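Local coordinates for protein glycosyl hydrolase family 88 (Pedobacter heparinus, PDB 3WIW) that acts as an unsaturated glucuronyl hydrolase with specificity for heparin, built on an alpha6/alpha6-barrel, at residues A197-A202 and K260-K265; I136-L141 and G186-K191; F164-F169 and Q231-Q236; T38-L43 and E87-K92. One frame throughout, in Å; residues are numbered along the deposited sequence. Where two conformers were deposited one is given.

Three contacts illustrate one theme within this alpha6/alpha6-barrel: a short turn between consecutive helices packs against another helix. In contact 4 the turn after helix 77-89 meets helix 30-49, in contact 2 the turn after helix 175-188 meets the start of helix 138-150, and in contact 1 the turn after helix 245-262 meets helix 192-208. These lie away from the annotated sites, whereas contact 3, joining a loop to strand 229-233 of a three-stranded sheet, holds a predicted substrate residue. Contact 4 closes first along the chain; contact 3 interleaves with contacts 2 and 1. Centres of contacts 1 and 2 lie 18 Å apart, those of contacts 3 and 4 40 Å, on opposite sides of the chain's centre.

Contact 1: A197-A202 and K260-K265; sequences AAKTHA and KDTKDK
K199 reaches from helix 192-208 across to D264, in the short link between helix 245-262 and helix 265-279. Its CB leaves the helix toward that link, and CG lies anti to the backbone N (chi1 -176°), which starts an almost fully extended chain. CG and CD run loosely past T262 CG2, CD coming to 4.4 Å from that methyl group. CE lies 3.1 Å from D264 OD2 and also borders D264 CB. At the tip NZ donates to D264 OD2 at 2.8 Å, the hydrogen bond of a salt bridge. The lysine meets the aspartate at about a right angle and takes the anti lone pair of OD2, on the side turned away from OD1. That other oxygen is engaged with the backbone N of K266, capping the helix that follows. The backbone of D264 is tied by an ST turn, in which its own N donates to T262 OG1 at 3.1 Å with an angle of 163°; the same hydroxyl is also bonded to the carbonyl of S258. With a methionine in place of K199, OD2 would probably lose its cationic mate while the cap through OD1 remained. One carboxylate thus does two jobs, a cap on the helix that follows and a charge pair to another helix, and the cap probably helps to hold OD2 where the lysine can find it.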
loop_
_atom_site.group_PDB
_atom_site.type_symbol
_atom_site.label_atom_id
_atom_site.label_comp_id
_atom_site.label_asym_id
_atom_site.label_seq_id
_atom_site.Cartn_x
_atom_site.Cartn_y
_atom_site.Cartn_z
ATOM N N ALA A 197 -4.915 19.389 -5.117
ATOM C CA ALA A 197 -3.495 19.188 -4.845
ATOM C C ALA A 197 -3.110 17.727 -5.082
ATOM O O ALA A 197 -2.067 17.444 -5.659
ATOM C CB ALA A 197 -3.161 19.598 -3.418
ATOM N N ALA A 198 -3.946 16.805 -4.618
ATOM C CA ALA A 198 -3.686 15.394 -4.810
ATOM C C ALA A 198 -3.654 15.107 -6.313
ATOM O O ALA A 198 -2.746 14.419 -6.813
ATOM C CB ALA A 198 -4.772 14.581 -4.120
ATOM N N LYS A 199 -4.627 15.644 -7.048
ATOM C CA LYS A 199 -4.693 15.363 -8.473
ATOM C C LYS A 199 -3.466 15.944 -9.180
ATOM O O LYS A 199 -2.849 15.289 -10.020
ATOM C CB LYS A 199 -5.978 15.926 -9.083
ATOM C CG LYS A 199 -6.085 15.544 -10.551
ATOM C CD LYS A 199 -7.401 15.961 -11.191
ATOM C CE LYS A 199 -7.466 15.345 -12.589
ATOM N NZ LYS A 199 -8.707 15.744 -13.293
ATOM N N THR A 200 -3.074 17.153 -8.803
ATOM C CA THR A 200 -1.859 17.766 -9.368
ATOM C C THR A 200 -0.610 16.915 -9.093
ATOM O O THR A 200 0.209 16.695 -9.987
ATOM C CB THR A 200 -1.657 19.187 -8.843
ATOM O OG1 THR A 200 -2.772 19.983 -9.253
ATOM C CG2 THR A 200 -0.369 19.801 -9.412
ATOM N N HIS A 201 -0.476 16.414 -7.870
ATOM C CA HIS A 201 0.642 15.531 -7.544
ATOM C C HIS A 201 0.679 14.325 -8.495
ATOM O O HIS A 201 1.743 13.952 -9.011
ATOM C CB HIS A 201 0.546 15.072 -6.085
ATOM C CG HIS A 201 1.691 14.222 -5.650
ATOM N ND1 HIS A 201 2.622 14.659 -4.722
ATOM C CD2 HIS A 201 2.091 12.982 -6.029
ATOM C CE1 HIS A 201 3.531 13.725 -4.548
ATOM N NE2 HIS A 201 3.228 12.688 -5.320
ATOM N N ALA A 202 -0.476 13.707 -8.727
ATOM C CA ALA A 202 -0.554 12.553 -9.618
ATOM C C ALA A 202 -0.146 12.932 -11.046
ATOM O O ALA A 202 0.531 12.138 -11.726
ATOM C CB ALA A 202 -1.960 11.946 -9.592
ATOM N N LYS A 260 -10.115 6.002 -9.917
ATOM C CA LYS A 260 -11.326 5.728 -9.147
ATOM C C LYS A 260 -11.848 7.006 -8.486
ATOM O O LYS A 260 -13.057 7.265 -8.484
ATOM C CB LYS A 260 -11.012 4.673 -8.093
ATOM C CG LYS A 260 -12.178 4.195 -7.247
ATOM C CD LYS A 260 -11.597 3.103 -6.329
ATOM C CE LYS A 260 -12.612 2.253 -5.604
ATOM N NZ LYS A 260 -11.842 1.290 -4.758
ATOM N N ASP A 261 -10.929 7.811 -7.956
ATOM C CA ASP A 261 -11.301 8.970 -7.164
ATOM C C ASP A 261 -11.495 10.262 -7.966
ATOM O O ASP A 261 -12.119 11.187 -7.464
ATOM C CB ASP A 261 -10.269 9.189 -6.062
ATOM C CG ASP A 261 -10.252 8.065 -5.029
ATOM O OD1 ASP A 261 -11.125 7.169 -5.055
ATOM O OD2 ASP A 261 -9.355 8.084 -4.176
ATOM N N THR A 262 -10.973 10.338 -9.193
ATOM C CA THR A 262 -11.090 11.571 -9.995
ATOM C C THR A 262 -11.828 11.388 -11.310
ATOM O O THR A 262 -12.293 12.359 -11.901
ATOM C CB THR A 262 -9.719 12.164 -10.364
ATOM O OG1 THR A 262 -9.073 11.310 -11.319
ATOM C CG2 THR A 262 -8.847 12.336 -9.144
ATOM N N LYS A 263 -11.863 10.148 -11.790
ATOM C CA LYS A 263 -12.429 9.774 -13.091
ATOM C C LYS A 263 -11.713 10.394 -14.289
ATOM O O LYS A 263 -12.259 10.434 -15.376
ATOM C CB LYS A 263 -13.945 10.005 -13.154
ATOM C CG LYS A 263 -14.707 9.275 -12.051
ATOM C CD LYS A 263 -14.366 7.797 -12.002
ATOM C CE LYS A 263 -14.943 7.055 -13.182
ATOM N NZ LYS A 263 -16.419 6.972 -13.105
ATOM N N ASP A 264 -10.474 10.841 -14.092
ATOM C CA ASP A 264 -9.707 11.405 -15.194
ATOM C C ASP A 264 -9.109 10.260 -15.999
ATOM O O ASP A 264 -8.296 9.489 -15.483
ATOM C CB ASP A 264 -8.622 12.344 -14.667
ATOM C CG ASP A 264 -7.994 13.181 -15.762
ATOM O OD1 ASP A 264 -7.685 12.630 -16.832
ATOM O OD2 ASP A 264 -7.833 14.405 -15.563
ATOM N N LYS A 265 -9.533 10.139 -17.255
ATOM C CA LYS A 265 -9.128 9.028 -18.110
ATOM C C LYS A 265 -7.616 8.920 -18.314
ATOM O O LYS A 265 -7.105 7.836 -18.574
ATOM C CB LYS A 265 -9.865 9.107 -19.446
ATOM C CG LYS A 265 -11.338 8.743 -19.343
ATOM C CD LYS A 265 -11.528 7.286 -18.950
ATOM C CE LYS A 265 -12.998 6.910 -18.960
ATOM N NZ LYS A 265 -13.675 7.365 -20.202
#

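Contact 2: I136-L141 and G186-K191; sequences IYLKPL and GKEFNK
The ring of F189 meets L138 obliquely, with CZ 3.7 Å from L138 CD1, while one of its faces is covered by its own neighbour: E188 CG sits 3.7 Å above the plane, over the ring centre. The outer end of the ring is what touches helix 138-150. CE1 also nears L138 CG, at 4.1 Å, and CZ lies 4.0 Å from L138 O; at CE2 the ring comes within 4.5 Å of the backbone C of L141. The leucine and phenylalanine side chains slide past each other in opposite directions, with their ends side by side. F189 holds its CG anti to the carbonyl carbon (chi1 -58°), which sends the ring across the gap. E188, bent at chi2, brings OE1 to 4.0 Å from L138 CD1, close to the leucine without a polar bond. Just beyond E188, helix 175-188 ends in a Schellman motif: K191 N bonds to G186 O at 2.8 Å, N190 N reaches K187 O only weakly, and N190 has positive phi. Nearby, Y129 of helix 117-132 packs on L138, and Y181 OH is hydrogen-bonded to L141 O. No hydrogen bond joins the two segments, so the cohesion here is that of dispersion and the burial of apolar surface, a leucine and an aromatic ring filling the space between a helix start and a helix end.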
loop_
_atom_site.group_PDB
_atom_site.type_symbol
_atom_site.label_atom_id
_atom_site.label_comp_id
_atom_site.label_asym_id
_atom_site.label_seq_id
_atom_site.Cartn_x
_atom_site.Cartn_y
_atom_site.Cartn_z
ATOM N N ILE A 136 -16.028 9.705 16.410
ATOM C CA ILE A 136 -14.762 9.722 17.139
ATOM C C ILE A 136 -13.560 9.695 16.183
ATOM O O ILE A 136 -12.482 10.190 16.518
ATOM C CB ILE A 136 -14.644 8.593 18.185
ATOM C CG1 ILE A 136 -14.646 7.214 17.518
ATOM C CG2 ILE A 136 -15.749 8.712 19.231
ATOM C CD1 ILE A 136 -14.574 6.073 18.518
ATOM N N TYR A 137 -13.741 9.144 14.983
ATOM C CA TYR A 137 -12.630 9.041 14.041
ATOM C C TYR A 137 -12.426 10.285 13.180
ATOM O O TYR A 137 -11.405 10.404 12.500
ATOM C CB TYR A 137 -12.826 7.822 13.140
ATOM C CG TYR A 137 -12.909 6.511 13.912
ATOM C CD1 TYR A 137 -11.806 6.030 14.635
ATOM C CD2 TYR A 137 -14.090 5.743 13.920
ATOM C CE1 TYR A 137 -11.887 4.839 15.372
ATOM C CE2 TYR A 137 -14.177 4.547 14.647
ATOM C CZ TYR A 137 -13.065 4.095 15.359
ATOM O OH TYR A 137 -13.111 2.917 16.062
ATOM N N LEU A 138 -13.368 11.223 13.204
ATOM C CA LEU A 138 -13.406 12.245 12.173
ATOM C C LEU A 138 -12.425 13.403 12.385
ATOM O O LEU A 138 -11.720 13.795 11.447
ATOM C CB LEU A 138 -14.834 12.752 11.986
ATOM C CG LEU A 138 -15.043 13.596 10.726
ATOM C CD1 LEU A 138 -14.727 12.788 9.477
ATOM C CD2 LEU A 138 -16.461 14.114 10.681
ATOM N N LYS A 139 -12.372 13.972 13.587
ATOM C CA LYS A 139 -11.470 15.100 13.790
ATOM C C LYS A 139 -9.980 14.751 13.548
ATOM O O LYS A 139 -9.267 15.537 12.927
ATOM C CB LYS A 139 -11.685 15.783 15.151
ATOM C CG LYS A 139 -10.965 17.131 15.282
ATOM C CD LYS A 139 -11.475 18.127 14.239
ATOM C CE LYS A 139 -10.874 19.514 14.397
ATOM N NZ LYS A 139 -11.561 20.490 13.504
ATOM N N PRO A 140 -9.505 13.587 14.032
ATOM C CA PRO A 140 -8.118 13.246 13.719
ATOM C C PRO A 140 -7.886 13.152 12.204
ATOM O O PRO A 140 -6.836 13.570 11.711
ATOM C CB PRO A 140 -7.948 11.892 14.426
ATOM C CG PRO A 140 -8.868 11.995 15.616
ATOM C CD PRO A 140 -10.075 12.654 15.028
ATOM N N LEU A 141 -8.858 12.631 11.468
ATOM C CA LEU A 141 -8.748 12.611 10.010
ATOM C C LEU A 141 -8.669 14.011 9.412
ATOM O O LEU A 141 -7.879 14.248 8.492
ATOM C CB LEU A 141 -9.885 11.828 9.378
ATOM C CG LEU A 141 -9.777 10.316 9.517
ATOM C CD1 LEU A 141 -11.116 9.667 9.160
ATOM C CD2 LEU A 141 -8.661 9.748 8.617
ATOM N N GLY A 186 -10.659 16.024 0.734
ATOM C CA GLY A 186 -11.086 17.166 -0.043
ATOM C C GLY A 186 -12.585 17.161 -0.248
ATOM O O GLY A 186 -13.235 18.205 -0.148
ATOM N N LYS A 187 -13.149 15.985 -0.498
ATOM C CA LYS A 187 -14.593 15.854 -0.659
ATOM C C LYS A 187 -15.337 15.913 0.679
ATOM O O LYS A 187 -16.343 16.619 0.795
ATOM C CB LYS A 187 -14.940 14.576 -1.427
ATOM C CG LYS A 187 -14.412 14.532 -2.850
ATOM C CD LYS A 187 -15.033 15.594 -3.749
ATOM C CE LYS A 187 -14.638 15.318 -5.210
ATOM N NZ LYS A 187 -14.084 16.520 -5.904
ATOM N N GLU A 188 -14.847 15.186 1.681
ATOM C CA GLU A 188 -15.515 15.079 2.978
ATOM C C GLU A 188 -15.625 16.444 3.661
ATOM O O GLU A 188 -16.647 16.756 4.272
ATOM C CB GLU A 188 -14.754 14.086 3.880
ATOM C CG GLU A 188 -15.205 14.057 5.347
ATOM C CD GLU A 188 -16.648 13.598 5.530
ATOM O OE1 GLU A 188 -17.257 13.954 6.560
ATOM O OE2 GLU A 188 -17.164 12.868 4.655
ATOM N N PHE A 189 -14.567 17.243 3.569
ATOM C CA PHE A 189 -14.475 18.514 4.289
ATOM C C PHE A 189 -14.681 19.745 3.415
ATOM O O PHE A 189 -14.455 20.885 3.870
ATOM C CB PHE A 189 -13.142 18.593 5.056
ATOM C CG PHE A 189 -12.961 17.467 6.037
ATOM C CD1 PHE A 189 -13.738 17.411 7.189
ATOM C CD2 PHE A 189 -12.061 16.438 5.786
ATOM C CE1 PHE A 189 -13.604 16.365 8.085
ATOM C CE2 PHE A 189 -11.915 15.382 6.687
ATOM C CZ PHE A 189 -12.701 15.346 7.839
ATOM N N ASN A 190 -15.102 19.527 2.173
ATOM C CA ASN A 190 -15.385 20.645 1.270
ATOM C C ASN A 190 -14.154 21.538 1.098
ATOM O O ASN A 190 -14.210 22.766 1.272
ATOM C CB ASN A 190 -16.607 21.434 1.755
ATOM C CG ASN A 190 -17.864 20.588 1.775
ATOM O OD1 ASN A 190 -18.152 19.869 0.822
ATOM N ND2 ASN A 190 -18.600 20.644 2.877
ATOM N N LYS A 191 -13.046 20.886 0.753
ATOM C CA LYS A 191 -11.755 21.545 0.584
ATOM C C LYS A 191 -11.244 21.196 -0.806
ATOM O O LYS A 191 -10.390 20.316 -0.952
ATOM C CB LYS A 191 -10.767 21.016 1.627
ATOM C CG LYS A 191 -11.026 21.507 3.037
ATOM C CD LYS A 191 -10.667 22.967 3.134
ATOM C CE LYS A 191 -10.300 23.360 4.539
ATOM N NZ LYS A 191 -10.152 24.825 4.571
#

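Contact 3: F164-F169 and Q231-Q236; sequences FGHWQF and QRETHQ
W167 and E233 are joined by a single hydrogen bond, the one polar link between loop 164-169 and the end of strand 229-233. W167 NE1 donates to E233 OE1 at 2.6 Å, with an N-H...O angle of 164°. The oxygen lies near the indole plane, at the ring's edge, yet the N-H comes to it from above the carboxylate, 43° out of that plane. E233 CG sits between the backbone N and the carbonyl carbon (chi1 67°), and the extended chain beyond carries OE1 to the tryptophan; two conformers of this residue were deposited, and the bond describes one of them.

Ring contacts flank the indole. H166 CE1 lies 3.5 Å above one face, offset toward its rim, and W162 meets the tryptophan with steeply inclined planes. A longer approach, H166 NE2 to E233 OE1 at 4.4 Å, is no bond.

A phenylalanine at W167 would probably leave E233 OE1 without its donor and free the carboxylate to turn. T234, next to E233, is a predicted substrate-binding residue, and H235 bonds a buffer molecule through NE2; a neutral N-H paired with a carboxylate in the given conformer may help to tie the loop to the strand beside that site.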
loop_
_atom_site.group_PDB
_atom_site.type_symbol
_atom_site.label_atom_id
_atom_site.label_comp_id
_atom_site.label_asym_id
_atom_site.label_seq_id
_atom_site.Cartn_x
_atom_site.Cartn_y
_atom_site.Cartn_z
ATOM N N PHE A 164 14.171 15.052 5.618
ATOM C CA PHE A 164 15.543 14.708 5.990
ATOM C C PHE A 164 16.431 14.597 4.761
ATOM O O PHE A 164 15.941 14.559 3.626
ATOM C CB PHE A 164 15.588 13.408 6.804
ATOM C CG PHE A 164 15.026 12.216 6.082
ATOM C CD1 PHE A 164 15.795 11.501 5.175
ATOM C CD2 PHE A 164 13.717 11.822 6.302
ATOM C CE1 PHE A 164 15.273 10.405 4.508
ATOM C CE2 PHE A 164 13.191 10.724 5.648
ATOM C CZ PHE A 164 13.967 10.017 4.743
ATOM N N GLY A 165 17.737 14.556 4.995
ATOM C CA GLY A 165 18.685 14.285 3.932
ATOM C C GLY A 165 19.010 15.507 3.095
ATOM O O GLY A 165 18.571 16.618 3.396
ATOM N N HIS A 166 19.767 15.286 2.027
ATOM C CA HIS A 166 20.345 16.372 1.247
ATOM C C HIS A 166 19.417 16.956 0.182
ATOM O O HIS A 166 19.660 18.067 -0.297
ATOM C CB HIS A 166 21.607 15.881 0.553
ATOM C CG HIS A 166 21.332 14.867 -0.509
ATOM N ND1 HIS A 166 21.233 13.519 -0.240
ATOM C CD2 HIS A 166 21.086 15.005 -1.834
ATOM C CE1 HIS A 166 20.967 12.867 -1.357
ATOM N NE2 HIS A 166 20.865 13.746 -2.339
ATOM N N TRP A 167 18.374 16.222 -0.209
ATOM C CA TRP A 167 17.508 16.689 -1.295
ATOM C C TRP A 167 16.817 17.984 -0.945
ATOM O O TRP A 167 16.372 18.188 0.184
ATOM C CB TRP A 167 16.420 15.680 -1.656
ATOM C CG TRP A 167 16.897 14.307 -1.894
ATOM C CD1 TRP A 167 17.182 13.727 -3.099
ATOM C CD2 TRP A 167 17.118 13.312 -0.901
ATOM N NE1 TRP A 167 17.578 12.428 -2.909
ATOM C CE2 TRP A 167 17.549 12.148 -1.567
ATOM C CE3 TRP A 167 17.010 13.294 0.492
ATOM C CZ2 TRP A 167 17.857 10.979 -0.887
ATOM C CZ3 TRP A 167 17.322 12.139 1.164
ATOM C CH2 TRP A 167 17.740 10.993 0.475
ATOM N N GLN A 168 16.717 18.845 -1.944
ATOM C CA GLN A 168 15.972 20.076 -1.842
ATOM C C GLN A 168 14.479 19.781 -1.690
ATOM O O GLN A 168 13.773 20.411 -0.899
ATOM C CB GLN A 168 16.240 20.876 -3.110
ATOM C CG GLN A 168 15.432 22.105 -3.236
ATOM C CD GLN A 168 15.979 23.062 -4.273
ATOM O OE1 GLN A 168 15.271 23.957 -4.724
ATOM N NE2 GLN A 168 17.247 22.885 -4.646
ATOM N N PHE A 169 13.994 18.808 -2.448
ATOM C CA PHE A 169 12.566 18.520 -2.476
ATOM C C PHE A 169 12.354 17.142 -3.067
ATOM O O PHE A 169 12.091 17.006 -4.254
ATOM C CB PHE A 169 11.831 19.606 -3.286
ATOM C CG PHE A 169 10.336 19.630 -3.078
ATOM C CD1 PHE A 169 9.508 18.714 -3.720
ATOM C CD2 PHE A 169 9.752 20.586 -2.244
ATOM C CE1 PHE A 169 8.132 18.733 -3.533
ATOM C CE2 PHE A 169 8.365 20.608 -2.044
ATOM C CZ PHE A 169 7.553 19.690 -2.699
ATOM N N GLN A 231 17.123 15.708 -10.007
ATOM C CA GLN A 231 17.712 14.373 -9.990
ATOM C C GLN A 231 16.637 13.313 -10.118
ATOM O O GLN A 231 15.496 13.521 -9.708
ATOM C CB GLN A 231 18.515 14.125 -8.700
ATOM C CG GLN A 231 19.611 15.144 -8.382
ATOM C CD GLN A 231 20.814 15.047 -9.309
ATOM O OE1 GLN A 231 20.971 14.077 -10.049
ATOM N NE2 GLN A 231 21.670 16.062 -9.271
ATOM N N ARG A 232 17.034 12.162 -10.666
ATOM C CA ARG A 232 16.156 10.994 -10.818
ATOM C C ARG A 232 16.966 9.814 -10.306
ATOM O O ARG A 232 17.976 9.435 -10.887
ATOM C CB ARG A 232 15.745 10.766 -12.280
ATOM C CG ARG A 232 15.173 11.974 -12.999
ATOM C CD ARG A 232 15.017 11.729 -14.497
ATOM N NE ARG A 232 14.418 12.886 -15.149
ATOM C CZ ARG A 232 15.095 13.960 -15.517
ATOM N NH1 ARG A 232 14.457 14.971 -16.092
ATOM N NH2 ARG A 232 16.402 14.021 -15.299
ATOM N N GLU A 233 16.535 9.214 -9.209
ATOM C CA GLU A 233 17.383 8.234 -8.542
ATOM C C GLU A 233 16.610 7.216 -7.728
ATOM O O GLU A 233 15.422 7.380 -7.463
ATOM C CB GLU A 233 18.385 8.959 -7.655
ATOM C CG GLU A 233 17.736 9.680 -6.487
ATOM C CD GLU A 233 18.713 10.536 -5.702
ATOM O OE1 GLU A 233 18.542 10.643 -4.462
ATOM O OE2 GLU A 233 19.635 11.110 -6.327
ATOM N N THR A 234 17.276 6.127 -7.366
ATOM C CA THR A 234 16.635 5.128 -6.529
ATOM C C THR A 234 16.804 5.468 -5.047
ATOM O O THR A 234 17.634 6.291 -4.655
ATOM C CB THR A 234 17.142 3.707 -6.818
ATOM O OG1 THR A 234 16.208 2.791 -6.236
ATOM C CG2 THR A 234 18.545 3.466 -6.229
ATOM N N HIS A 235 16.022 4.804 -4.218
ATOM C CA HIS A 235 16.288 4.767 -2.797
ATOM C C HIS A 235 16.292 3.313 -2.333
ATOM O O HIS A 235 17.260 2.869 -1.728
ATOM C CB HIS A 235 15.294 5.632 -2.017
ATOM C CG HIS A 235 15.598 5.718 -0.562
ATOM N ND1 HIS A 235 16.703 6.383 -0.073
ATOM C CD2 HIS A 235 14.935 5.235 0.516
ATOM C CE1 HIS A 235 16.711 6.298 1.246
ATOM N NE2 HIS A 235 15.654 5.600 1.625
ATOM N N GLN A 236 15.253 2.558 -2.657
ATOM C CA GLN A 236 15.176 1.161 -2.208
ATOM C C GLN A 236 15.287 0.106 -3.315
ATOM O O GLN A 236 15.170 -1.105 -3.042
ATOM C CB GLN A 236 13.947 0.949 -1.311
ATOM C CG GLN A 236 14.184 1.639 0.045
ATOM C CD GLN A 236 12.995 1.718 0.946
ATOM O OE1 GLN A 236 11.881 1.836 0.490
ATOM N NE2 GLN A 236 13.237 1.697 2.251
#

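Contact 4: T38-L43 and E87-K92; sequences TAVIQL and ELSGDK
A tight turn between two consecutive helices of the alpha6/alpha6-barrel carries this contact: helix 77-89 ends at S89, G90 turns the chain and D91 is the N-cap of helix 92-103, with V40 of helix 30-49 set against S89 and D91. The turn holds its own shape by an ST turn, in which D91 N donates to S89 OG at 3.0 Å, with an angle of 157°. The same hydroxyl is also bonded to the carbonyl of G85, one turn back in the helix, so it ties the helix end to the link. G90 has positive phi, and D91 OD1 accepts from N93 N to cap the next helix. V40 divides its two methyl groups between S89 and D91. CG2, anti to the carbonyl carbon, packs on S89 CB at 3.6 Å and lies 4.1 Å from S89 OG; CG1, anti to the backbone N (chi1 172°), heads for the aspartate. L94 of helix 92-103 touches both V40 and S89. No hydrogen bond crosses between the segments, and the valine's part is to fit its branches against a turn whose S89 hydroxyl and D91 OD1 have partners in the two helices it joins. The cap occupies OD1, and the other carboxylate oxygen, D91 OD2, is the atom that faces the valine, 4.0 Å from V40 CG1.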
loop_
_atom_site.group_PDB
_atom_site.type_symbol
_atom_site.label_atom_id
_atom_site.label_comp_id
_atom_site.label_asym_id
_atom_site.label_seq_id
_atom_site.Cartn_x
_atom_site.Cartn_y
_atom_site.Cartn_z
ATOM N N THR A 38 -7.931 -18.613 8.105
ATOM C CA THR A 38 -6.607 -18.486 8.697
ATOM C C THR A 38 -6.296 -17.043 9.069
ATOM O O THR A 38 -5.794 -16.783 10.163
ATOM C CB THR A 38 -5.540 -19.061 7.779
ATOM O OG1 THR A 38 -5.723 -20.482 7.717
ATOM C CG2 THR A 38 -4.145 -18.733 8.315
ATOM N N ALA A 39 -6.611 -16.107 8.174
ATOM C CA ALA A 39 -6.352 -14.702 8.442
ATOM C C ALA A 39 -7.079 -14.225 9.698
ATOM O O ALA A 39 -6.508 -13.498 10.517
ATOM C CB ALA A 39 -6.738 -13.860 7.239
ATOM N N VAL A 40 -8.325 -14.649 9.858
ATOM C CA VAL A 40 -9.105 -14.266 11.029
ATOM C C VAL A 40 -8.451 -14.796 12.307
ATOM O O VAL A 40 -8.343 -14.072 13.299
ATOM C CB VAL A 40 -10.553 -14.751 10.887
ATOM C CG1 VAL A 40 -11.327 -14.523 12.172
ATOM C CG2 VAL A 40 -11.225 -13.999 9.742
ATOM N N ILE A 41 -7.985 -16.043 12.286
ATOM C CA ILE A 41 -7.295 -16.596 13.452
ATOM C C ILE A 41 -6.021 -15.812 13.768
ATOM O O ILE A 41 -5.766 -15.452 14.933
ATOM C CB ILE A 41 -6.963 -18.090 13.262
ATOM C CG1 ILE A 41 -8.247 -18.914 13.283
ATOM C CG2 ILE A 41 -6.046 -18.585 14.364
ATOM C CD1 ILE A 41 -8.074 -20.308 12.719
ATOM N N GLN A 42 -5.229 -15.533 12.740
ATOM C CA GLN A 42 -3.979 -14.803 12.927
ATOM C C GLN A 42 -4.241 -13.437 13.559
ATOM O O GLN A 42 -3.586 -13.065 14.543
ATOM C CB GLN A 42 -3.244 -14.657 11.592
ATOM C CG GLN A 42 -2.692 -15.981 11.020
ATOM C CD GLN A 42 -1.611 -16.611 11.900
ATOM O OE1 GLN A 42 -1.904 -17.167 12.955
ATOM N NE2 GLN A 42 -0.347 -16.505 11.471
ATOM N N LEU A 43 -5.209 -12.700 13.007
ATOM C CA LEU A 43 -5.539 -11.376 13.499
ATOM C C LEU A 43 -6.071 -11.439 14.920
ATOM O O LEU A 43 -5.768 -10.569 15.736
ATOM C CB LEU A 43 -6.574 -10.714 12.590
ATOM C CG LEU A 43 -6.040 -10.294 11.225
ATOM C CD1 LEU A 43 -7.191 -9.789 10.351
ATOM C CD2 LEU A 43 -4.912 -9.244 11.339
ATOM N N GLU A 87 -14.388 -6.807 8.052
ATOM C CA GLU A 87 -15.253 -6.738 6.874
ATOM C C GLU A 87 -15.408 -8.090 6.181
ATOM O O GLU A 87 -16.499 -8.444 5.727
ATOM C CB GLU A 87 -14.743 -5.696 5.883
ATOM C CG GLU A 87 -14.849 -4.290 6.399
ATOM C CD GLU A 87 -14.509 -3.296 5.324
ATOM O OE1 GLU A 87 -13.307 -3.085 5.082
ATOM O OE2 GLU A 87 -15.442 -2.745 4.697
ATOM N N LEU A 88 -14.330 -8.867 6.112
ATOM C CA LEU A 88 -14.381 -10.170 5.474
ATOM C C LEU A 88 -15.246 -11.127 6.276
ATOM O O LEU A 88 -16.050 -11.871 5.715
ATOM C CB LEU A 88 -12.966 -10.744 5.327
ATOM C CG LEU A 88 -12.072 -10.090 4.270
ATOM C CD1 LEU A 88 -10.611 -10.438 4.468
ATOM C CD2 LEU A 88 -12.515 -10.478 2.864
ATOM N N SER A 89 -15.094 -11.098 7.595
ATOM C CA SER A 89 -15.619 -12.174 8.437
ATOM C C SER A 89 -16.887 -11.825 9.205
ATOM O O SER A 89 -17.615 -12.724 9.625
ATOM C CB SER A 89 -14.563 -12.572 9.454
ATOM O OG SER A 89 -14.391 -11.513 10.381
ATOM N N GLY A 90 -17.142 -10.540 9.425
ATOM C CA GLY A 90 -18.243 -10.127 10.279
ATOM C C GLY A 90 -17.980 -10.343 11.757
ATOM O O GLY A 90 -18.880 -10.179 12.589
ATOM N N ASP A 91 -16.749 -10.714 12.090
ATOM C CA ASP A 91 -16.405 -11.043 13.461
ATOM C C ASP A 91 -16.355 -9.774 14.302
ATOM O O ASP A 91 -15.428 -8.972 14.170
ATOM C CB ASP A 91 -15.050 -11.755 13.478
ATOM C CG ASP A 91 -14.673 -12.268 14.846
ATOM O OD1 ASP A 91 -15.155 -11.720 15.861
ATOM O OD2 ASP A 91 -13.879 -13.226 14.894
ATOM N N LYS A 92 -17.335 -9.615 15.191
ATOM C CA LYS A 92 -17.416 -8.419 16.019
ATOM C C LYS A 92 -16.200 -8.211 16.913
ATOM O O LYS A 92 -15.852 -7.078 17.237
ATOM C CB LYS A 92 -18.708 -8.417 16.833
ATOM C CG LYS A 92 -19.934 -8.306 15.954
ATOM C CD LYS A 92 -19.955 -6.957 15.250
ATOM C CE LYS A 92 -21.146 -6.821 14.313
ATOM N NZ LYS A 92 -21.323 -5.411 13.873
#